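Local coordinates for protein pyroglutamyl-peptidase I (Fervidobacterium islandicum, PDB 6LTQ) that probably removes N-terminal pyroglutamyl residues from peptides, as a thermophilic pyrrolidone carboxyl peptidase that assembles from four chains, at residues V134-L137 with L138-K142; P182-P185 with E186-A189; S58-K61 with S62-L66. One frame throughout, in Å; residues are numbered along the deposited sequence.

Contact 1: V134-L137 with L138-K142; sequences VAEL and LKKKK
Lys140 CD and CE come in from one side of the Glu136 carboxylate, at its OE2 corner, while Lys139 CD lies near the edge at OE2, only slightly to the other side. On the Lys140 side the methylenes come closest, with Lys140 CD 3.9 Å from Glu136 OE2. The charged ends form a long salt bridge, Glu136 OE1 to Lys140 NZ at 4.0 Å. A bend at Glu136 (chi2 -74°) turns its carboxylate toward the next helical turn, where the two chains run side by side on the exposed flank. Lys139 sets CG off the oxygen end of a backbone carbonyl, 3.3 Å from Ala135 O; its NZ hydrogen-bonds Ala145 O and forms a salt bridge with Glu196 of the second subunit. On the buried flank Val134 CG1 meets Leu138 CD1 at 4.2 Å, and both side chains also pack on strand 90-97 and helix 203-215. The helical bonds become less straight toward the end: Leu138 N to Val134 O has an N-H...O angle of 170°, whereas Lys141 N to Leu137 O has 146°. Lys141 is the first residue to leave helical torsions. Lys142 follows with positive phi, its N bonded to Lys139 O at 2.7 Å while Ile143 N reaches back to Leu138 O, the paired bonds of a Schellman motif terminating helix 131-140.

Contact 2: P182-P185 with E186-A189; sequences PFLP and EQVA
Gln187 folds its side-chain amide back onto the start of its own helix, where OE1 takes the backbone N-H of Leu184 at 2.9 Å in a fairly straight bond (163°). With CG anti to the carbonyl carbon (chi1 -61°), the extended chain reaches that N-H. Leu184 is the N-cap and Gln187 the third helical residue, so this is the half of a capping box in which the latter's side chain accepts the N-cap N-H; the N-cap leucine has no polar side-chain atom to supply the other half. The packing is tightest here. Gln187 OE1 also lies 3.5 Å from Phe183 CD1, at the edge of the ring and near its plane, with the amide turned 77° against the ring. The amide is fixed from its other end as well, since NE2 donates to Gln83 and Glu28. One turn on, Phe183 CB meets Val188 CG2 at 3.8 Å; these residues precede the N-cap and follow it by four, which makes the pair a hydrophobic staple across the helix start. Backbone bonds complete the first turn, Gln187 N to Leu184 O and Ala189 N to Pro185 O, both at 2.9 Å.

The looser side belongs to Glu186, partly exposed. Its chain runs alongside Leu184, touching only lightly, OE2 to Leu184 CD1 at 4.0 Å, and its ion pair with Arg35 is long and weak. The turn follows strand 175-181 and opens helix 185-189: Leu184 packs against helices 32-40 and 203-215, Phe183 meets Lys191 in a cation-pi contact, and Pro185 and Val188 rest on Pro144 of the second subunit.

Contact 3: S58-K61 with S62-L66; sequences SYQK and STEVL
Ser62 and Ser58 meet one turn apart at the start of helix 59-72, with Ser58 O gripped twice from opposite faces of its carbonyl plane. Ser62 OG donates from one face at 2.9 Å and Ser62 N from the other at 3.0 Å, each donor tilted somewhat from the plane. The hydroxyl reaches back because chi1 of 66° sets OG between the backbone N and carbonyl carbon of Ser62, facing the preceding turn. With an alanine here the N-H bond to Ser58 O would remain, but this carbonyl would probably lose its second donor and be held from one face alone.

On the exposed flank Gln60 and Glu64 are turned quite differently. Their chains slant across one another, and the amide plane of Gln60 stands 85° from the carboxylate of Glu64. Gln60 NE2 sits off the carboxylate's open end, near both oxygens; its bond to Glu64 OE2, 2.7 Å, is weak at 140°, and Glu64 OE1 at 2.8 Å has too poor an angle to count. Both residues also touch a crystal neighbour, so their relative pose may partly reflect the lattice. Further along, Val65 N bonds Lys61 O at 2.7 Å and nearly straight, while Val65 CG2 lies 3.3 Å from that same oxygen.

Lys61 turns its NZ to a salt bridge with Asp108, which also bonds Ser58 OG. On the inner side Ser62 packs on Ile155, the residue just before Cys156 in the sequence, which is oxidised here to cysteinesulfonic acid. Ser58 OG accepts Lys61 N at 2.9 Å, and with Ser62 N on Ser58 O this makes an ST motif, Ser58 serving as the N-cap of the helix.

Contact 2 is almost wholly buried, whereas contacts 1 and 3 each combine a buried flank with an exposed polar one. Each is local, joining residues about one turn apart in or at the end of one helix, but contact 1 ends its helix while contacts 2 and 3 begin theirs, through a glutamine side chain and a serine hydroxyl respectively. Contacts 1 and 3 lie on opposite sides of the chain's centre, their own centres about 32 Å apart. Contacts 1 and 2, with centres about 22 Å apart, do not touch within the chain, yet both face the second subunit, where Lys142 of one copy packs on Glu186 of the other. No other protein chain of the assembly touches contact 3.

Contact 1: V134-L137 with L138-K142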
ATOM      1  N   VAL D 134      11.634  15.786 -16.772  1.00 18.00           N
ATOM      2  CA  VAL D 134      12.569  14.831 -16.179  1.00 15.97           C
ATOM      3  C   VAL D 134      11.894  13.468 -16.039  1.00 20.63           C
ATOM      4  O   VAL D 134      12.438  12.439 -16.451  1.00 17.06           O
ATOM      5  CB  VAL D 134      13.081  15.333 -14.817  1.00 17.57           C
ATOM      6  CG1 VAL D 134      14.119  14.349 -14.229  1.00 14.60           C
ATOM      7  CG2 VAL D 134      13.677  16.730 -14.928  1.00 18.72           C
ATOM      8  N   ALA D 135      10.682  13.462 -15.471  1.00 17.40           N
ATOM      9  CA  ALA D 135       9.954  12.206 -15.284  1.00 21.88           C
ATOM     10  C   ALA D 135       9.705  11.524 -16.611  1.00 25.11           C
ATOM     11  O   ALA D 135       9.855  10.303 -16.730  1.00 17.16           O
ATOM     12  CB  ALA D 135       8.625  12.461 -14.562  1.00 14.07           C
ATOM     13  N   GLU D 136       9.342  12.300 -17.631  1.00 23.41           N
ATOM     14  CA  GLU D 136       9.057  11.704 -18.925  1.00 25.04           C
ATOM     15  C   GLU D 136      10.319  11.118 -19.552  1.00 20.92           C
ATOM     16  O   GLU D 136      10.269  10.050 -20.161  1.00 21.90           O
ATOM     17  CB  GLU D 136       8.420  12.740 -19.844  1.00 28.98           C
ATOM     18  CG  GLU D 136       6.912  12.613 -19.907  1.00 49.24           C
ATOM     19  CD  GLU D 136       6.480  11.402 -20.730  1.00 74.58           C
ATOM     20  OE1 GLU D 136       5.929  11.596 -21.834  1.00 78.67           O
ATOM     21  OE2 GLU D 136       6.695  10.259 -20.270  1.00 64.41           O
ATOM     22  N   LEU D 137      11.460  11.794 -19.391  1.00 17.67           N
ATOM     23  CA  LEU D 137      12.724  11.269 -19.913  1.00 22.79           C
ATOM     24  C   LEU D 137      13.090   9.950 -19.253  1.00 18.92           C
ATOM     25  O   LEU D 137      13.467   8.983 -19.932  1.00 17.52           O
ATOM     26  CB  LEU D 137      13.857  12.272 -19.689  1.00 19.49           C
ATOM     27  CG  LEU D 137      15.165  11.849 -20.376  1.00 22.85           C
ATOM     28  CD1 LEU D 137      15.735  13.019 -21.167  1.00 29.22           C
ATOM     29  CD2 LEU D 137      16.179  11.346 -19.396  1.00 23.01           C
ATOM     30  N   LEU D 138      13.011   9.895 -17.919  1.00 18.14           N
ATOM     31  CA  LEU D 138      13.356   8.670 -17.202  1.00 15.81           C
ATOM     32  C   LEU D 138      12.462   7.499 -17.617  1.00 19.63           C
ATOM     33  O   LEU D 138      12.961   6.402 -17.910  1.00 18.09           O
ATOM     34  CB  LEU D 138      13.263   8.909 -15.702  1.00 17.03           C
ATOM     35  CG  LEU D 138      14.351   9.853 -15.171  1.00 15.26           C
ATOM     36  CD1 LEU D 138      14.120  10.166 -13.706  1.00 15.03           C
ATOM     37  CD2 LEU D 138      15.735   9.234 -15.392  1.00 17.82           C
ATOM     38  N   LYS D 139      11.150   7.735 -17.729  1.00 16.28           N
ATOM     39  CA  LYS D 139      10.246   6.651 -18.125  1.00 16.50           C
ATOM     40  C   LYS D 139      10.559   6.180 -19.537  1.00 18.17           C
ATOM     41  O   LYS D 139      10.562   4.975 -19.825  1.00 18.20           O
ATOM     42  CB  LYS D 139       8.775   7.086 -18.069  1.00 14.73           C
ATOM     43  CG  LYS D 139       8.183   7.425 -16.684  1.00 22.24           C
ATOM     44  CD  LYS D 139       6.786   8.021 -16.893  1.00 25.79           C
ATOM     45  CE  LYS D 139       6.242   8.605 -15.609  1.00 25.80           C
ATOM     46  NZ  LYS D 139       5.785   7.504 -14.698  1.00 19.69           N
ATOM     47  N   LYS D 140      10.901   7.119 -20.418  1.00 18.64           N
ATOM     48  CA  LYS D 140      11.102   6.735 -21.803  1.00 20.78           C
ATOM     49  C   LYS D 140      12.353   5.901 -21.921  1.00 19.05           C
ATOM     50  O   LYS D 140      12.520   5.099 -22.848  1.00 21.52           O
ATOM     51  CB  LYS D 140      11.220   8.006 -22.582  1.00 22.62           C
ATOM     52  CG  LYS D 140      10.094   8.104 -23.519  1.00 41.69           C
ATOM     53  CD  LYS D 140       8.846   7.861 -22.450  1.00 65.43           C
ATOM     54  CE  LYS D 140       7.503   7.634 -23.223  1.00 72.75           C
ATOM     55  NZ  LYS D 140       6.830   8.573 -24.249  1.00 71.05           N
ATOM     56  N   LYS D 141      13.265   6.102 -20.975  1.00 16.87           N
ATOM     57  CA  LYS D 141      14.460   5.274 -20.825  1.00 18.88           C
ATOM     58  C   LYS D 141      14.221   4.030 -19.958  1.00 24.04           C
ATOM     59  O   LYS D 141      15.189   3.421 -19.471  1.00 21.20           O
ATOM     60  CB  LYS D 141      15.595   6.080 -20.187  1.00 20.69           C
ATOM     61  CG  LYS D 141      15.989   7.321 -20.990  1.00 25.95           C
ATOM     62  CD  LYS D 141      16.622   6.935 -22.321  1.00 28.55           C
ATOM     63  CE  LYS D 141      17.003   8.199 -23.090  1.00 43.46           C
ATOM     64  NZ  LYS D 141      17.777   7.904 -24.320  1.00 39.85           N
ATOM     65  N   LYS D 142      12.952   3.699 -19.697  1.00 22.43           N
ATOM     66  CA  LYS D 142      12.528   2.467 -19.017  1.00 19.63           C
ATOM     67  C   LYS D 142      12.859   2.458 -17.527  1.00 20.41           C
ATOM     68  O   LYS D 142      13.074   1.391 -16.934  1.00 19.36           O
ATOM     69  CB  LYS D 142      13.111   1.220 -19.692  1.00 18.14           C
ATOM     70  CG  LYS D 142      12.813   1.149 -21.199  1.00 21.85           C
ATOM     71  CD  LYS D 142      13.378  -0.131 -21.789  1.00 27.19           C
ATOM     72  CE  LYS D 142      13.355  -0.088 -23.306  1.00 37.64           C
ATOM     73  NZ  LYS D 142      11.975   0.079 -23.825  1.00 58.75           N
TER

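Contact 2: P182-P185 with E186-A189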
ATOM      1  N   PRO D 182      14.633   5.114  -3.863  1.00 15.30           N
ATOM      2  CA  PRO D 182      14.245   3.894  -3.142  1.00 12.58           C
ATOM      3  C   PRO D 182      15.373   3.383  -2.260  1.00 15.89           C
ATOM      4  O   PRO D 182      16.542   3.714  -2.452  1.00 12.88           O
ATOM      5  CB  PRO D 182      13.954   2.882  -4.272  1.00 12.29           C
ATOM      6  CG  PRO D 182      13.622   3.730  -5.491  1.00 14.80           C
ATOM      7  CD  PRO D 182      14.509   4.975  -5.330  1.00 14.58           C
ATOM      8  N   PHE D 183      15.002   2.551  -1.288  1.00 13.99           N
ATOM      9  CA  PHE D 183      15.985   1.689  -0.636  1.00 13.59           C
ATOM     10  C   PHE D 183      16.786   0.912  -1.677  1.00 16.04           C
ATOM     11  O   PHE D 183      16.264   0.520  -2.728  1.00 12.39           O
ATOM     12  CB  PHE D 183      15.288   0.678   0.265  1.00 13.41           C
ATOM     13  CG  PHE D 183      14.997   1.165   1.645  1.00 15.61           C
ATOM     14  CD1 PHE D 183      15.921   1.920   2.354  1.00 16.15           C
ATOM     15  CD2 PHE D 183      13.817   0.816   2.253  1.00 14.66           C
ATOM     16  CE1 PHE D 183      15.656   2.318   3.649  1.00 17.47           C
ATOM     17  CE2 PHE D 183      13.539   1.224   3.558  1.00 21.88           C
ATOM     18  CZ  PHE D 183      14.464   1.972   4.249  1.00 18.89           C
ATOM     19  N   LEU D 184      18.065   0.674  -1.380  1.00 12.93           N
ATOM     20  CA  LEU D 184      18.805  -0.350  -2.096  1.00 14.51           C
ATOM     21  C   LEU D 184      18.297  -1.731  -1.685  1.00 10.08           C
ATOM     22  O   LEU D 184      17.825  -1.918  -0.559  1.00 14.44           O
ATOM     23  CB  LEU D 184      20.312  -0.258  -1.801  1.00 13.06           C
ATOM     24  CG  LEU D 184      21.008   1.041  -2.229  1.00 15.30           C
ATOM     25  CD1 LEU D 184      22.445   1.064  -1.679  1.00 17.75           C
ATOM     26  CD2 LEU D 184      21.021   1.228  -3.744  1.00 13.68           C
ATOM     27  N   PRO D 185      18.397  -2.720  -2.572  1.00 12.56           N
ATOM     28  CA  PRO D 185      17.961  -4.076  -2.195  1.00 15.71           C
ATOM     29  C   PRO D 185      18.627  -4.581  -0.919  1.00 17.29           C
ATOM     30  O   PRO D 185      17.958  -5.211  -0.082  1.00 14.95           O
ATOM     31  CB  PRO D 185      18.334  -4.915  -3.418  1.00 13.24           C
ATOM     32  CG  PRO D 185      18.342  -3.932  -4.557  1.00 14.54           C
ATOM     33  CD  PRO D 185      18.857  -2.636  -3.966  1.00  8.45           C
ATOM     34  N   GLU D 186      19.907  -4.260  -0.700  1.00 16.34           N
ATOM     35  CA  GLU D 186      20.558  -4.732   0.526  1.00 20.18           C
ATOM     36  C   GLU D 186      19.916  -4.155   1.787  1.00 20.40           C
ATOM     37  O   GLU D 186      19.947  -4.795   2.848  1.00 21.03           O
ATOM     38  CB  GLU D 186      22.044  -4.397   0.485  1.00 20.01           C
ATOM     39  CG  GLU D 186      22.316  -2.919   0.465  1.00 16.56           C
ATOM     40  CD  GLU D 186      23.710  -2.610  -0.016  1.00 34.48           C
ATOM     41  OE1 GLU D 186      24.594  -2.392   0.846  1.00 31.40           O
ATOM     42  OE2 GLU D 186      23.918  -2.597  -1.250  1.00 33.00           O
ATOM     43  N   GLN D 187      19.316  -2.960   1.697  1.00 15.26           N
ATOM     44  CA  GLN D 187      18.645  -2.375   2.858  1.00 17.98           C
ATOM     45  C   GLN D 187      17.318  -3.061   3.156  1.00 18.99           C
ATOM     46  O   GLN D 187      16.867  -3.055   4.307  1.00 21.31           O
ATOM     47  CB  GLN D 187      18.389  -0.876   2.651  1.00 16.14           C
ATOM     48  CG  GLN D 187      19.671  -0.054   2.463  1.00 15.81           C
ATOM     49  CD  GLN D 187      19.401   1.415   2.186  1.00 20.22           C
ATOM     50  OE1 GLN D 187      19.146   1.801   1.045  1.00 17.76           O
ATOM     51  NE2 GLN D 187      19.462   2.246   3.240  1.00 17.76           N
ATOM     52  N   VAL D 188      16.652  -3.601   2.135  1.00 15.42           N
ATOM     53  CA  VAL D 188      15.407  -4.321   2.402  1.00 17.41           C
ATOM     54  C   VAL D 188      15.713  -5.742   2.837  1.00 16.65           C
ATOM     55  O   VAL D 188      14.978  -6.324   3.643  1.00 20.03           O
ATOM     56  CB  VAL D 188      14.482  -4.290   1.174  1.00 15.46           C
ATOM     57  CG1 VAL D 188      13.235  -5.196   1.369  1.00 12.89           C
ATOM     58  CG2 VAL D 188      14.045  -2.841   0.883  1.00 14.75           C
ATOM     59  N   ALA D 189      16.805  -6.311   2.333  1.00 17.50           N
ATOM     60  CA  ALA D 189      17.125  -7.701   2.649  1.00 18.82           C
ATOM     61  C   ALA D 189      17.329  -7.936   4.149  1.00 24.81           C
ATOM     62  O   ALA D 189      17.163  -9.070   4.611  1.00 23.07           O
ATOM     63  CB  ALA D 189      18.349  -8.127   1.847  1.00 19.26           C
TER

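Contact 3: S58-K61 with S62-L66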
ATOM      1  N   SER D  58      21.296  16.183   9.930  1.00 28.01           N
ATOM      2  CA  SER D  58      21.292  16.988  11.147  1.00 30.61           C
ATOM      3  C   SER D  58      20.534  18.274  10.866  1.00 22.60           C
ATOM      4  O   SER D  58      20.855  18.982   9.912  1.00 21.40           O
ATOM      5  CB  SER D  58      22.729  17.311  11.603  1.00 40.17           C
ATOM      6  OG  SER D  58      22.789  18.497  12.382  1.00 39.44           O
ATOM      7  N   TYR D  59      19.542  18.585  11.705  1.00 30.22           N
ATOM      8  CA  TYR D  59      18.767  19.791  11.452  1.00 29.80           C
ATOM      9  C   TYR D  59      19.674  21.006  11.382  1.00 37.04           C
ATOM     10  O   TYR D  59      19.599  21.800  10.434  1.00 31.44           O
ATOM     11  CB  TYR D  59      17.719  19.981  12.547  1.00 34.39           C
ATOM     12  CG  TYR D  59      16.518  19.082  12.436  1.00 23.60           C
ATOM     13  CD1 TYR D  59      15.617  19.210  11.370  1.00 31.14           C
ATOM     14  CD2 TYR D  59      16.243  18.146  13.419  1.00 30.67           C
ATOM     15  CE1 TYR D  59      14.492  18.395  11.291  1.00 26.54           C
ATOM     16  CE2 TYR D  59      15.128  17.339  13.349  1.00 33.70           C
ATOM     17  CZ  TYR D  59      14.255  17.465  12.288  1.00 27.48           C
ATOM     18  OH  TYR D  59      13.158  16.632  12.259  1.00 27.45           O
ATOM     19  N   GLN D  60      20.616  21.112  12.314  1.00 32.30           N
ATOM     20  CA  GLN D  60      21.452  22.300  12.327  1.00 47.69           C
ATOM     21  C   GLN D  60      22.577  22.247  11.309  1.00 33.84           C
ATOM     22  O   GLN D  60      22.706  23.181  10.506  1.00 30.81           O
ATOM     23  CB  GLN D  60      21.995  22.519  13.745  1.00 58.70           C
ATOM     24  CG  GLN D  60      22.813  23.784  13.965  1.00 68.71           C
ATOM     25  CD  GLN D  60      24.230  23.481  14.418  1.00 86.38           C
ATOM     26  OE1 GLN D  60      24.512  22.394  14.929  1.00 86.23           O
ATOM     27  NE2 GLN D  60      25.128  24.443  14.241  1.00 90.88           N
ATOM     28  N   LYS D  61      23.333  21.155  11.250  1.00 34.25           N
ATOM     29  CA  LYS D  61      24.546  21.179  10.442  1.00 40.34           C
ATOM     30  C   LYS D  61      24.286  20.964   8.953  1.00 34.64           C
ATOM     31  O   LYS D  61      25.082  21.443   8.132  1.00 26.87           O
ATOM     32  CB  LYS D  61      25.537  20.121  10.929  1.00 42.05           C
ATOM     33  CG  LYS D  61      25.983  20.289  12.378  1.00 50.41           C
ATOM     34  CD  LYS D  61      27.063  19.282  12.754  1.00 48.53           C
ATOM     35  CE  LYS D  61      27.284  19.251  14.261  1.00 69.52           C
ATOM     36  NZ  LYS D  61      26.242  18.451  14.983  1.00 58.81           N
ATOM     37  N   SER D  62      23.179  20.307   8.575  1.00 26.21           N
ATOM     38  CA  SER D  62      22.931  20.054   7.156  1.00 27.61           C
ATOM     39  C   SER D  62      23.004  21.339   6.344  1.00 19.10           C
ATOM     40  O   SER D  62      23.651  21.382   5.290  1.00 25.66           O
ATOM     41  CB  SER D  62      21.583  19.353   6.961  1.00 31.60           C
ATOM     42  OG  SER D  62      20.500  20.197   7.328  1.00 29.91           O
ATOM     43  N   THR D  63      22.273  22.375   6.762  1.00 24.16           N
ATOM     44  CA  THR D  63      22.291  23.603   5.980  1.00 18.34           C
ATOM     45  C   THR D  63      23.524  24.459   6.265  1.00 21.88           C
ATOM     46  O   THR D  63      23.863  25.305   5.438  1.00 22.86           O
ATOM     47  CB  THR D  63      21.030  24.446   6.218  1.00 26.97           C
ATOM     48  OG1 THR D  63      20.821  24.632   7.627  1.00 27.07           O
ATOM     49  CG2 THR D  63      19.794  23.763   5.593  1.00 17.66           C
ATOM     50  N   GLU D  64      24.164  24.290   7.427  1.00 27.76           N
ATOM     51  CA  GLU D  64      25.440  24.965   7.659  1.00 35.43           C
ATOM     52  C   GLU D  64      26.502  24.426   6.712  1.00 32.95           C
ATOM     53  O   GLU D  64      27.157  25.196   6.003  1.00 33.07           O
ATOM     54  CB  GLU D  64      25.880  24.800   9.111  1.00 39.73           C
ATOM     55  CG  GLU D  64      25.236  25.788  10.053  1.00 44.76           C
ATOM     56  CD  GLU D  64      25.648  25.558  11.490  1.00 59.71           C
ATOM     57  OE1 GLU D  64      26.392  24.581  11.753  1.00 60.63           O
ATOM     58  OE2 GLU D  64      25.229  26.353  12.355  1.00 58.57           O
ATOM     59  N   VAL D  65      26.651  23.094   6.658  1.00 28.52           N
ATOM     60  CA  VAL D  65      27.588  22.497   5.707  1.00 28.49           C
ATOM     61  C   VAL D  65      27.229  22.914   4.289  1.00 29.11           C
ATOM     62  O   VAL D  65      28.099  23.310   3.510  1.00 21.03           O
ATOM     63  CB  VAL D  65      27.617  20.964   5.854  1.00 26.37           C
ATOM     64  CG1 VAL D  65      28.487  20.342   4.775  1.00 30.98           C
ATOM     65  CG2 VAL D  65      28.085  20.550   7.255  1.00 28.66           C
ATOM     66  N   LEU D  66      25.937  22.865   3.934  1.00 35.97           N
ATOM     67  CA  LEU D  66      25.526  23.274   2.588  1.00 22.39           C
ATOM     68  C   LEU D  66      25.786  24.755   2.357  1.00 27.36           C
ATOM     69  O   LEU D  66      26.241  25.151   1.276  1.00 30.23           O
ATOM     70  CB  LEU D  66      24.040  22.963   2.351  1.00 25.96           C
ATOM     71  CG  LEU D  66      23.478  23.363   0.974  1.00 26.60           C
ATOM     72  CD1 LEU D  66      24.180  22.641  -0.178  1.00 28.63           C
ATOM     73  CD2 LEU D  66      21.955  23.132   0.875  1.00 20.20           C
TER